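PDB 4ECN: leucine-rich repeat protein from Bacteroides thetaiotaomicron, which is of unknown function but probably binds other proteins outside the cell through its leucine-rich repeats. Local coordinates for residues Gln14-Lys19 against Ala69-Ser75; Ser37-Ala41 against Val99-Gly103; Lys86-Tyr90 against Ala102-Gly106; Val218-Thr223 against Asn256-Leu261; Gly283-Tyr288 against Ser299-Asn303. All coordinates share one frame; numbering follows the deposited sequence.

Contact 1 (Gln14-Lys19 against Ala69-Ser75); sequences QFKLYK and AEYGLRS
Lys19 lies across the ring of Tyr71 and sets its CG almost exactly over the centre of one face, 3.5 Å from the Tyr71 ring centroid. This is a CH-pi contact made by a methylene. The extended chain then carries NZ onward to a hydrogen bond with Asn67 O. The same tyrosine turns an edge to the backbone, so that Tyr71 CE2 stands 3.3 Å from Tyr18 O. On the sheet face that also carries Lys16 and Arg74, Tyr18 and Glu70 run alongside each other in the same direction, their ring and carboxylate planes 54° apart, while the stretched Lys16 forms a long salt bridge, NZ to Glu70 OE2 at 3.9 Å. Glu70 OE1 is also hydrogen-bonded to Tyr64 OH. Leu17 brings CD1 to 3.7 Å from Leu73 CB. Its backbone bonds span an antiparallel beta bulge: Leu17 N gives a nearly straight bond (178°) to Leu73 O, at 3.1 Å, whereas Leu17 O receives Tyr71 N from above the carbonyl plane. Between these two partners Gly72, with positive phi, turns the corner, and the register slips by two residues. Beyond the bulge Ser75 N bonds to Phe15 O at 2.7 Å. The chemistry implies a division of labour: main-chain bonds fix the register of the strands, carbon-to-carbon contacts of Leu17 and Lys19 fill the join, and the long ion pair probably adds little.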
# COMPACT_ATOMS: atom_id res chain seq x y z
N GLN A 14 -51.49 -10.55 -16.95
CA GLN A 14 -52.35 -11.03 -15.89
C GLN A 14 -51.49 -11.12 -14.67
O GLN A 14 -50.28 -11.26 -14.79
CB GLN A 14 -53.07 -12.34 -16.22
CG GLN A 14 -52.20 -13.57 -16.42
CD GLN A 14 -53.06 -14.78 -16.75
OE1 GLN A 14 -54.15 -14.68 -17.34
NE2 GLN A 14 -52.56 -15.96 -16.40
N PHE A 15 -52.10 -10.96 -13.49
CA PHE A 15 -51.34 -10.98 -12.25
C PHE A 15 -51.76 -12.16 -11.39
O PHE A 15 -52.93 -12.56 -11.38
CB PHE A 15 -51.49 -9.66 -11.48
CG PHE A 15 -51.01 -8.46 -12.28
CD1 PHE A 15 -49.67 -8.10 -12.28
CD2 PHE A 15 -51.90 -7.72 -13.05
CE1 PHE A 15 -49.23 -7.02 -13.04
CE2 PHE A 15 -51.45 -6.65 -13.81
CZ PHE A 15 -50.12 -6.30 -13.80
N LYS A 16 -50.78 -12.75 -10.71
CA LYS A 16 -50.93 -13.88 -9.81
C LYS A 16 -50.41 -13.45 -8.42
O LYS A 16 -49.23 -13.07 -8.33
CB LYS A 16 -50.15 -15.09 -10.39
CG LYS A 16 -50.89 -16.42 -10.34
CD LYS A 16 -49.96 -17.54 -10.81
CE LYS A 16 -50.61 -18.89 -10.97
NZ LYS A 16 -49.63 -19.92 -11.43
N LEU A 17 -51.30 -13.38 -7.40
CA LEU A 17 -50.94 -12.95 -6.03
C LEU A 17 -50.19 -14.08 -5.29
O LEU A 17 -50.67 -15.21 -5.22
CB LEU A 17 -52.18 -12.51 -5.23
CG LEU A 17 -52.72 -11.10 -5.53
CD1 LEU A 17 -54.15 -10.94 -5.08
CD2 LEU A 17 -51.87 -10.02 -4.88
N TYR A 18 -49.00 -13.76 -4.77
CA TYR A 18 -48.13 -14.69 -4.06
C TYR A 18 -47.93 -14.27 -2.61
O TYR A 18 -48.02 -13.09 -2.28
CB TYR A 18 -46.76 -14.81 -4.77
CG TYR A 18 -46.80 -15.63 -6.04
CD1 TYR A 18 -47.28 -15.09 -7.23
CD2 TYR A 18 -46.33 -16.94 -6.07
CE1 TYR A 18 -47.32 -15.84 -8.41
CE2 TYR A 18 -46.36 -17.70 -7.24
CZ TYR A 18 -46.86 -17.14 -8.41
OH TYR A 18 -46.89 -17.88 -9.58
N LYS A 19 -47.67 -15.27 -1.74
CA LYS A 19 -47.42 -15.09 -0.31
C LYS A 19 -45.94 -14.77 -0.08
O LYS A 19 -45.11 -15.05 -0.95
CB LYS A 19 -47.86 -16.35 0.47
CG LYS A 19 -49.36 -16.61 0.42
CD LYS A 19 -49.78 -17.89 1.13
CE LYS A 19 -51.28 -18.00 1.25
NZ LYS A 19 -51.70 -19.28 1.89
N ALA A 69 -47.78 -20.89 -1.23
CA ALA A 69 -47.00 -19.98 -2.07
C ALA A 69 -47.90 -19.01 -2.82
O ALA A 69 -47.47 -17.89 -3.12
CB ALA A 69 -46.16 -20.77 -3.06
N GLU A 70 -49.15 -19.43 -3.13
CA GLU A 70 -50.13 -18.65 -3.88
C GLU A 70 -51.34 -18.30 -3.02
O GLU A 70 -51.91 -19.19 -2.39
CB GLU A 70 -50.58 -19.42 -5.14
CG GLU A 70 -49.45 -19.76 -6.10
CD GLU A 70 -49.75 -20.61 -7.33
OE1 GLU A 70 -50.91 -20.61 -7.80
OE2 GLU A 70 -48.80 -21.23 -7.86
N TYR A 71 -51.75 -17.01 -3.02
CA TYR A 71 -52.94 -16.53 -2.28
C TYR A 71 -54.24 -17.02 -2.96
O TYR A 71 -55.32 -16.87 -2.39
CB TYR A 71 -52.97 -14.98 -2.14
CG TYR A 71 -52.23 -14.44 -0.93
CD1 TYR A 71 -52.76 -14.56 0.35
CD2 TYR A 71 -51.04 -13.72 -1.08
CE1 TYR A 71 -52.09 -14.05 1.47
CE2 TYR A 71 -50.37 -13.20 0.02
CZ TYR A 71 -50.89 -13.37 1.30
OH TYR A 71 -50.22 -12.86 2.38
N GLY A 72 -54.11 -17.61 -4.15
CA GLY A 72 -55.23 -18.15 -4.91
C GLY A 72 -56.12 -17.10 -5.54
O GLY A 72 -57.35 -17.25 -5.54
N LEU A 73 -55.51 -16.02 -6.08
CA LEU A 73 -56.21 -14.92 -6.76
C LEU A 73 -55.43 -14.52 -8.01
O LEU A 73 -54.23 -14.24 -7.92
CB LEU A 73 -56.44 -13.70 -5.84
CG LEU A 73 -57.39 -13.89 -4.64
CD1 LEU A 73 -57.09 -12.87 -3.55
CD2 LEU A 73 -58.86 -13.88 -5.07
N ARG A 74 -56.11 -14.56 -9.19
CA ARG A 74 -55.55 -14.27 -10.51
C ARG A 74 -56.34 -13.16 -11.21
O ARG A 74 -57.56 -13.16 -11.19
CB ARG A 74 -55.51 -15.54 -11.38
CG ARG A 74 -54.86 -15.36 -12.76
CD ARG A 74 -55.17 -16.50 -13.72
NE ARG A 74 -56.60 -16.87 -13.72
CZ ARG A 74 -57.55 -16.25 -14.43
NH1 ARG A 74 -57.24 -15.23 -15.22
NH2 ARG A 74 -58.81 -16.66 -14.35
N SER A 75 -55.62 -12.24 -11.85
CA SER A 75 -56.17 -11.08 -12.54
C SER A 75 -56.63 -11.39 -13.97
O SER A 75 -56.04 -12.23 -14.66
CB SER A 75 -55.11 -9.98 -12.60
OG SER A 75 -55.46 -8.90 -13.44

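Contact 2 (Ser37-Ala41 against Val99-Gly103); sequences SMSSA and VLLAG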
# COMPACT_ATOMS: atom_id res chain seq x y z
N SER A 37 -53.98 -12.25 5.99
CA SER A 37 -55.25 -12.97 5.91
C SER A 37 -55.82 -12.95 4.47
O SER A 37 -55.76 -13.98 3.78
CB SER A 37 -56.27 -12.38 6.89
OG SER A 37 -55.79 -12.42 8.23
N MSE A 38 -56.35 -11.78 4.02
CA MSE A 38 -56.93 -11.49 2.69
C MSE A 38 -58.15 -12.40 2.37
O MSE A 38 -58.92 -12.74 3.28
CB MSE A 38 -55.86 -11.64 1.56
CG MSE A 38 -54.72 -10.60 1.58
SE MSE A 38 -55.21 -8.71 1.28
CE MSE A 38 -56.39 -8.92 -0.20
N SER A 39 -58.31 -12.74 1.07
CA SER A 39 -59.32 -13.59 0.44
C SER A 39 -60.75 -13.03 0.65
O SER A 39 -61.71 -13.78 0.83
CB SER A 39 -59.21 -15.03 0.95
OG SER A 39 -57.95 -15.58 0.59
N SER A 40 -60.87 -11.70 0.56
CA SER A 40 -62.12 -10.92 0.56
C SER A 40 -62.11 -10.02 -0.66
O SER A 40 -63.16 -9.53 -1.09
CB SER A 40 -62.29 -10.11 1.85
OG SER A 40 -63.41 -9.25 1.76
N ALA A 41 -60.89 -9.83 -1.23
CA ALA A 41 -60.56 -9.03 -2.40
C ALA A 41 -61.05 -9.67 -3.69
O ALA A 41 -60.91 -10.89 -3.88
CB ALA A 41 -59.06 -8.82 -2.48
N VAL A 99 -60.41 -0.08 -0.09
CA VAL A 99 -58.97 -0.44 -0.17
C VAL A 99 -58.63 -1.46 0.97
O VAL A 99 -58.44 -1.07 2.13
CB VAL A 99 -58.04 0.81 -0.15
CG1 VAL A 99 -56.56 0.42 -0.24
CG2 VAL A 99 -58.39 1.79 -1.27
N LEU A 100 -58.53 -2.75 0.60
CA LEU A 100 -58.23 -3.86 1.51
C LEU A 100 -56.71 -4.04 1.73
O LEU A 100 -56.33 -4.70 2.70
CB LEU A 100 -58.83 -5.16 0.94
CG LEU A 100 -59.28 -6.22 1.95
CD1 LEU A 100 -60.56 -5.78 2.68
CD2 LEU A 100 -59.59 -7.52 1.24
N LEU A 101 -55.86 -3.46 0.83
CA LEU A 101 -54.39 -3.51 0.89
C LEU A 101 -53.72 -2.47 -0.02
O LEU A 101 -54.13 -2.32 -1.17
CB LEU A 101 -53.85 -4.90 0.49
CG LEU A 101 -52.40 -5.17 0.86
CD1 LEU A 101 -52.30 -5.79 2.23
CD2 LEU A 101 -51.75 -6.06 -0.16
N ALA A 102 -52.66 -1.78 0.49
CA ALA A 102 -51.79 -0.84 -0.25
C ALA A 102 -50.46 -1.52 -0.44
O ALA A 102 -49.64 -1.56 0.48
CB ALA A 102 -51.65 0.49 0.49
N GLY A 103 -50.32 -2.17 -1.60
CA GLY A 103 -49.18 -2.99 -1.97
C GLY A 103 -48.00 -2.30 -2.60
O GLY A 103 -48.15 -1.54 -3.56
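Backbone hydrogen bonds with Leu92 hold Leu100 and Leu101 in place, and from there both leucines meet Met38 across a contact that has no hydrogen bond of its own. Most of the contact centres on one methyl. Leu100 CD2 lies 3.8 Å from CE of Met38, a selenomethionine in this crystal, and the backbone of the loop comes up to the same methyl, with Ala41 N at 3.6 Å from Leu100 CD2. Ser40 adds its CB at 3.8 Å from Leu100 CD2, and Ala41 CB stands at 4.0 Å from it. Met38 and Leu100 run alongside in opposite senses. In this first DUF4458 domain, of the transthyretin clan, the contact lays the loop between strands 10-18 and 43-49 against strand 99-104, the second arm of a beta hairpin with strand 83-93. Met38 reaches that arm by bending twice: the bend at chi2 (-64°) sets SE 4.1 Å from Leu101 CB, and the bend at chi3 (-45°) turns CE to Leu100. Against Leu101 it runs at about a right angle. Met38 also touches Leu92 on the other arm, and Leu100 and Ser40 both rest on Asp94 in the hairpin turn.

Contact 3 (Lys86-Tyr90 against Ala102-Gly106); sequences KIVGY and AGPAG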
# COMPACT_ATOMS: atom_id res chain seq x y z
N LYS A 86 -43.04 -0.20 -15.57
CA LYS A 86 -42.56 -0.31 -14.20
C LYS A 86 -43.76 -0.14 -13.28
O LYS A 86 -44.45 0.87 -13.37
CB LYS A 86 -41.45 0.72 -13.89
CG LYS A 86 -40.79 0.51 -12.51
CD LYS A 86 -39.98 1.71 -11.99
CE LYS A 86 -40.84 2.89 -11.56
NZ LYS A 86 -40.01 4.00 -11.02
N ILE A 87 -44.06 -1.18 -12.46
CA ILE A 87 -45.13 -1.18 -11.46
C ILE A 87 -44.68 -0.26 -10.32
O ILE A 87 -43.55 -0.42 -9.83
CB ILE A 87 -45.49 -2.61 -10.94
CG1 ILE A 87 -45.73 -3.62 -12.07
CG2 ILE A 87 -46.66 -2.58 -9.94
CD1 ILE A 87 -45.59 -5.11 -11.61
N VAL A 88 -45.54 0.71 -9.92
CA VAL A 88 -45.22 1.64 -8.83
C VAL A 88 -45.76 1.03 -7.52
O VAL A 88 -45.07 1.04 -6.49
CB VAL A 88 -45.77 3.07 -9.08
CG1 VAL A 88 -45.17 4.06 -8.07
CG2 VAL A 88 -45.46 3.53 -10.49
N GLY A 89 -46.97 0.49 -7.61
CA GLY A 89 -47.68 -0.16 -6.51
C GLY A 89 -49.04 -0.62 -6.96
O GLY A 89 -49.41 -0.43 -8.12
N TYR A 90 -49.80 -1.22 -6.04
CA TYR A 90 -51.13 -1.73 -6.34
C TYR A 90 -52.04 -1.69 -5.12
O TYR A 90 -51.57 -1.72 -3.98
CB TYR A 90 -51.06 -3.17 -6.89
CG TYR A 90 -50.49 -4.20 -5.94
CD1 TYR A 90 -51.31 -4.88 -5.03
CD2 TYR A 90 -49.14 -4.56 -5.99
CE1 TYR A 90 -50.79 -5.84 -4.16
CE2 TYR A 90 -48.61 -5.51 -5.12
CZ TYR A 90 -49.44 -6.15 -4.22
OH TYR A 90 -48.91 -7.10 -3.37
N ALA A 102 -52.66 -1.78 0.49
CA ALA A 102 -51.79 -0.84 -0.25
C ALA A 102 -50.46 -1.52 -0.44
O ALA A 102 -49.64 -1.56 0.48
CB ALA A 102 -51.65 0.49 0.49
N GLY A 103 -50.32 -2.17 -1.60
CA GLY A 103 -49.18 -2.99 -1.97
C GLY A 103 -48.00 -2.30 -2.60
O GLY A 103 -48.15 -1.54 -3.56
N PRO A 104 -46.77 -2.59 -2.11
CA PRO A 104 -45.58 -2.00 -2.73
C PRO A 104 -45.07 -2.87 -3.88
O PRO A 104 -45.21 -4.10 -3.85
CB PRO A 104 -44.58 -1.94 -1.57
CG PRO A 104 -45.03 -3.04 -0.62
CD PRO A 104 -46.41 -3.48 -0.99
N ALA A 105 -44.49 -2.23 -4.90
CA ALA A 105 -43.99 -2.89 -6.11
C ALA A 105 -42.86 -3.89 -5.84
O ALA A 105 -42.89 -4.99 -6.39
CB ALA A 105 -43.50 -1.84 -7.08
N GLY A 106 -41.88 -3.50 -5.04
CA GLY A 106 -40.73 -4.33 -4.73
C GLY A 106 -39.58 -4.04 -5.68
O GLY A 106 -39.56 -3.00 -6.34
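Tyr90 and Gly103 face each other as an antiparallel hydrogen-bonded pair, and the tyrosine ring then folds over its glycine partner. The CB of Tyr90 leaves the strand on the side where a Gly103 side chain would have stood, and chi1 of 62° places CG between the backbone N and the carbonyl carbon, which tips the ring back over the neighbouring strand. Along one rim, CD1 and then CE1 pass Gly103 CA, the latter at 3.9 Å; along the other, CD2 lies 4.0 Å from Gly103 O and CE2 lies 3.9 Å from Pro104 O. CZ still looks onto Gly103 CA before OH extends past it. The result is a CH-pi contact, with Gly103 CA over the ring centre and 11° off the normal. A beta carbon at Gly103 would run into the ring, so the absence of a side chain there makes the arrangement possible. With an alanine in place of Tyr90 the ring is gone, and a gap would probably open over Gly103 CA, freeing the glycine backbone to move. Beside the ring, Gly103 N bonds to Tyr90 O at 2.7 Å and Tyr90 N to Gly103 O at 3.0 Å. Gly89 pairs next with Pro104, and Ala105 turns its CB toward the carbonyls of Ile87 and Val88. Strand 83-93 thus has strand 99-104 on one flank and strand 43-49 on the other, Tyr90 also touching Ile44 and Leu123, while Val88 and Ala102 both touch Trp210 of strand 202-212, which belongs to the second DUF4458 region.

Contact 4 (Val218-Thr223 against Asn256-Leu261); sequences VVAYTT and NVPIQL
In the second transthyretin-like beta region, strands 214-227 and 251-259 share a branched sheet without being neighbours in it, and Tyr221 spans the interval to Ile259 and Gln260. The short strand segments 218-223 and 256-259 have axes 7.6 Å apart at 46°. With CG between the backbone N and the carbonyl carbon (chi1 69°), Tyr221 reaches across, and its hydroxyl accepts Gln260 N at 2.7 Å (N-H...O angle 154°) and is also hydrogen-bonded to Glu235 OE2, which in turn receives Leu261 N. Over one face of the ring, offset toward the rim, sits Ile259 CD1, 3.7 Å from Tyr221 CE1. That methyl also meets Thr223 CG2 tip to tip at 3.8 Å. With a phenylalanine in place of Tyr221 the hydroxyl is gone, and Gln260 N would probably be left without its acceptor and Glu235 OE2 with one partner fewer. Gln260 bends back, its NE2 bonding to Pro258 O at 3.1 Å and to Glu140. At the other end Val218 CG2 touches Val257 CG2 at 4.1 Å, and a water bridges the backbones, accepting from Val218 N and donating to Asn256 O. Such face-to-face packing of strands not hydrogen-bonded to each other is consistent with the beta sandwich of the transthyretin clan.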
# COMPACT_ATOMS: atom_id res chain seq x y z
N VAL A 218 -39.00 14.79 5.77
CA VAL A 218 -38.24 14.97 4.55
C VAL A 218 -36.88 15.51 5.01
O VAL A 218 -36.83 16.46 5.80
CB VAL A 218 -38.95 15.84 3.48
CG1 VAL A 218 -38.02 16.13 2.30
CG2 VAL A 218 -40.21 15.14 2.97
N VAL A 219 -35.78 14.84 4.62
CA VAL A 219 -34.44 15.19 5.08
C VAL A 219 -33.56 15.76 3.91
O VAL A 219 -32.46 16.27 4.16
CB VAL A 219 -33.74 13.99 5.78
CG1 VAL A 219 -34.46 13.64 7.08
CG2 VAL A 219 -33.61 12.76 4.88
N ALA A 220 -34.05 15.71 2.66
CA ALA A 220 -33.32 16.25 1.51
C ALA A 220 -34.18 16.29 0.25
O ALA A 220 -35.10 15.48 0.09
CB ALA A 220 -32.06 15.43 1.23
N TYR A 221 -33.86 17.20 -0.68
CA TYR A 221 -34.55 17.27 -1.97
C TYR A 221 -33.63 17.86 -3.05
O TYR A 221 -32.67 18.59 -2.76
CB TYR A 221 -35.87 18.09 -1.91
CG TYR A 221 -35.67 19.57 -1.68
CD1 TYR A 221 -35.46 20.44 -2.75
CD2 TYR A 221 -35.61 20.09 -0.39
CE1 TYR A 221 -35.19 21.79 -2.54
CE2 TYR A 221 -35.35 21.44 -0.17
CZ TYR A 221 -35.16 22.29 -1.25
OH TYR A 221 -34.94 23.63 -1.04
N THR A 222 -33.97 17.55 -4.31
CA THR A 222 -33.38 18.09 -5.52
C THR A 222 -34.55 18.50 -6.41
O THR A 222 -35.40 17.66 -6.73
CB THR A 222 -32.41 17.11 -6.18
OG1 THR A 222 -31.40 16.75 -5.24
CG2 THR A 222 -31.74 17.70 -7.39
N THR A 223 -34.63 19.80 -6.76
CA THR A 223 -35.69 20.30 -7.65
C THR A 223 -35.13 20.42 -9.09
O THR A 223 -33.94 20.66 -9.27
CB THR A 223 -36.30 21.63 -7.16
OG1 THR A 223 -35.26 22.54 -6.86
CG2 THR A 223 -37.21 21.46 -5.96
N ASN A 256 -44.77 17.67 4.13
CA ASN A 256 -43.96 18.88 3.94
C ASN A 256 -42.57 18.68 3.23
O ASN A 256 -41.68 18.03 3.76
CB ASN A 256 -43.68 19.56 5.28
CG ASN A 256 -42.99 20.90 5.15
OD1 ASN A 256 -42.04 21.21 5.90
ND2 ASN A 256 -43.45 21.73 4.19
N VAL A 257 -42.38 19.39 2.09
CA VAL A 257 -41.12 19.49 1.36
C VAL A 257 -40.73 20.99 1.43
O VAL A 257 -41.25 21.79 0.65
CB VAL A 257 -41.17 18.91 -0.07
CG1 VAL A 257 -39.83 19.06 -0.77
CG2 VAL A 257 -41.60 17.45 -0.06
N PRO A 258 -39.90 21.38 2.43
CA PRO A 258 -39.57 22.81 2.61
C PRO A 258 -38.54 23.35 1.60
O PRO A 258 -37.32 23.27 1.82
CB PRO A 258 -38.98 22.84 4.03
CG PRO A 258 -38.40 21.51 4.23
CD PRO A 258 -39.28 20.55 3.48
N ILE A 259 -39.04 23.98 0.52
CA ILE A 259 -38.21 24.55 -0.54
C ILE A 259 -37.50 25.80 0.00
O ILE A 259 -38.14 26.64 0.63
CB ILE A 259 -39.05 24.83 -1.80
CG1 ILE A 259 -39.76 23.53 -2.30
CG2 ILE A 259 -38.22 25.49 -2.92
CD1 ILE A 259 -38.87 22.32 -2.65
N GLN A 260 -36.18 25.90 -0.23
CA GLN A 260 -35.33 26.99 0.28
C GLN A 260 -35.07 28.11 -0.72
O GLN A 260 -34.90 29.26 -0.30
CB GLN A 260 -33.96 26.42 0.71
CG GLN A 260 -34.02 25.35 1.79
CD GLN A 260 -34.61 25.83 3.09
OE1 GLN A 260 -34.19 26.84 3.66
NE2 GLN A 260 -35.59 25.09 3.59
N LEU A 261 -34.99 27.76 -2.04
CA LEU A 261 -34.67 28.65 -3.16
C LEU A 261 -33.33 29.31 -2.90
O LEU A 261 -33.22 30.54 -2.84
CB LEU A 261 -35.77 29.71 -3.41
CG LEU A 261 -37.20 29.22 -3.59
CD1 LEU A 261 -38.18 30.35 -3.36
CD2 LEU A 261 -37.40 28.59 -4.94
O HOH W 1 -41.49 16.32 6.06

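Contact 5 (Gly283-Tyr288 against Ser299-Asn303); sequences GKNWRY and SLNWN
A chi1 of -162° swings the Asn301 amide away from its backbone N and across to Gly283, while Trp286, with CG beside its backbone N, brings its indole against the same asparagine, CE3 3.5 Å from Asn301 OD1. Asn301 ND2 donates to Gly283 O at 2.7 Å, in the carbonyl plane, and that oxygen accepts Trp286 N as well. The other end of the amide is equally occupied: Asn301 OD1 receives Trp302 N within its own segment and Trp278 NE1 from helix 266-280. With Trp286 NE1 bonded to Leu281 O, the far edge of Trp286 meets the face of Trp302 in a T-shaped (edge-to-face) pair, six-membered rings 5.0 Å apart and planes at 67°. Trp286 CZ3 is the atom that arrives over the Trp302 ring, 3.7 Å from Trp302 CD2. Both segments belong to the long loop between helix 266-280 and strand 317-319, the outermost strand at this end of the repeat sheet, and the aromatic cluster, joined by Phe333, is consistent with a cap on the leucine-rich repeat solenoid. Further along, Tyr288 N bonds to Leu300 O at 2.8 Å. The side chain of Leu300 runs alongside Arg287, its CD1 over one face of the guanidinium and 3.5 Å from Arg287 NH1. Trp302 NE1 bonds to Pro315 O, and its ring touches Gln314, which with Val317 binds the sodium ion about 8 Å from the Trp302 side chain.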
# COMPACT_ATOMS: atom_id res chain seq x y z
N GLY A 283 -18.77 1.45 -8.08
CA GLY A 283 -18.96 1.52 -6.64
C GLY A 283 -19.76 0.42 -5.97
O GLY A 283 -19.43 0.01 -4.85
N LYS A 284 -20.84 -0.05 -6.63
CA LYS A 284 -21.69 -1.12 -6.11
C LYS A 284 -20.88 -2.40 -5.91
O LYS A 284 -21.23 -3.18 -5.03
CB LYS A 284 -22.88 -1.40 -7.05
CG LYS A 284 -22.53 -1.73 -8.50
CD LYS A 284 -23.78 -2.07 -9.30
CE LYS A 284 -23.52 -2.42 -10.74
NZ LYS A 284 -24.77 -2.80 -11.46
N ASN A 285 -19.80 -2.61 -6.71
CA ASN A 285 -18.96 -3.81 -6.65
C ASN A 285 -17.61 -3.58 -5.92
O ASN A 285 -16.69 -4.39 -6.09
CB ASN A 285 -18.69 -4.32 -8.05
CG ASN A 285 -19.91 -4.89 -8.75
OD1 ASN A 285 -20.23 -4.50 -9.87
ND2 ASN A 285 -20.63 -5.79 -8.09
N TRP A 286 -17.51 -2.54 -5.09
CA TRP A 286 -16.31 -2.36 -4.29
C TRP A 286 -16.33 -3.30 -3.10
O TRP A 286 -17.41 -3.58 -2.56
CB TRP A 286 -16.17 -0.92 -3.78
CG TRP A 286 -15.87 0.16 -4.77
CD1 TRP A 286 -15.77 0.05 -6.13
CD2 TRP A 286 -15.61 1.54 -4.46
NE1 TRP A 286 -15.48 1.27 -6.68
CE2 TRP A 286 -15.39 2.21 -5.68
CE3 TRP A 286 -15.59 2.28 -3.26
CZ2 TRP A 286 -15.16 3.59 -5.75
CZ3 TRP A 286 -15.35 3.64 -3.32
CH2 TRP A 286 -15.14 4.29 -4.56
N ARG A 287 -15.13 -3.77 -2.69
CA ARG A 287 -14.87 -4.62 -1.52
C ARG A 287 -13.47 -4.29 -1.02
O ARG A 287 -12.48 -4.72 -1.61
CB ARG A 287 -15.04 -6.12 -1.78
CG ARG A 287 -16.47 -6.63 -1.62
CD ARG A 287 -16.58 -8.14 -1.79
NE ARG A 287 -16.09 -8.86 -0.61
CZ ARG A 287 -16.87 -9.35 0.35
NH1 ARG A 287 -18.20 -9.25 0.26
NH2 ARG A 287 -16.34 -9.97 1.40
N TYR A 288 -13.41 -3.48 0.03
CA TYR A 288 -12.14 -3.06 0.61
C TYR A 288 -11.40 -4.26 1.18
O TYR A 288 -12.00 -5.06 1.90
CB TYR A 288 -12.37 -2.00 1.70
CG TYR A 288 -11.11 -1.57 2.41
CD1 TYR A 288 -10.25 -0.63 1.84
CD2 TYR A 288 -10.80 -2.06 3.68
CE1 TYR A 288 -9.09 -0.22 2.50
CE2 TYR A 288 -9.64 -1.66 4.34
CZ TYR A 288 -8.78 -0.75 3.75
OH TYR A 288 -7.65 -0.37 4.41
N SER A 299 -15.09 -1.89 6.97
CA SER A 299 -16.21 -1.69 6.05
C SER A 299 -15.74 -2.03 4.66
O SER A 299 -14.59 -1.73 4.31
CB SER A 299 -16.71 -0.26 6.13
OG SER A 299 -17.15 0.01 7.45
N LEU A 300 -16.58 -2.71 3.90
CA LEU A 300 -16.30 -3.16 2.54
C LEU A 300 -16.45 -2.07 1.49
O LEU A 300 -15.87 -2.20 0.40
CB LEU A 300 -17.29 -4.27 2.17
CG LEU A 300 -17.21 -5.58 2.92
CD1 LEU A 300 -18.32 -6.50 2.46
CD2 LEU A 300 -15.86 -6.25 2.71
N ASN A 301 -17.32 -1.07 1.75
CA ASN A 301 -17.64 -0.09 0.71
C ASN A 301 -18.19 1.19 1.29
O ASN A 301 -18.45 1.27 2.49
CB ASN A 301 -18.73 -0.74 -0.19
CG ASN A 301 -18.99 -0.18 -1.54
OD1 ASN A 301 -18.56 0.92 -1.90
ND2 ASN A 301 -19.72 -0.93 -2.33
N TRP A 302 -18.36 2.19 0.41
CA TRP A 302 -19.04 3.44 0.73
C TRP A 302 -20.53 3.19 0.87
O TRP A 302 -21.03 2.14 0.47
CB TRP A 302 -18.79 4.48 -0.35
CG TRP A 302 -17.44 5.11 -0.33
CD1 TRP A 302 -16.40 4.83 0.51
CD2 TRP A 302 -16.98 6.14 -1.21
NE1 TRP A 302 -15.32 5.62 0.20
CE2 TRP A 302 -15.65 6.45 -0.84
CE3 TRP A 302 -17.57 6.85 -2.27
CZ2 TRP A 302 -14.90 7.42 -1.50
CZ3 TRP A 302 -16.83 7.83 -2.91
CH2 TRP A 302 -15.50 8.09 -2.54
N ASN A 303 -21.25 4.16 1.44
CA ASN A 303 -22.69 4.01 1.63
C ASN A 303 -23.40 5.34 1.38
O ASN A 303 -23.07 6.34 2.03
CB ASN A 303 -22.99 3.49 3.03
CG ASN A 303 -24.45 3.30 3.36
OD1 ASN A 303 -25.27 2.90 2.52
ND2 ASN A 303 -24.76 3.52 4.64

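Contacts 1, 2 and 3 gather within one sheet of the first DUF4458 domain, their centres 12 to 14 Å apart. Contacts 2 and 3 share Ala102 and Gly103 on strand 99-104, and contact 1 touches contact 2 through Leu73 and Ala41. Along the chain contacts 1 and 2 alternate their segments, whereas contact 1 closes before contact 3 opens. Contact 4, about 25 Å from contact 3 between centres, lies in the second such sheet and precedes contact 5, whose centre is about 29 Å from that of contact 4, at the start of the leucine-rich repeats. The sequence of contacts therefore follows a modular chain: two related beta domains, then the repeat solenoid.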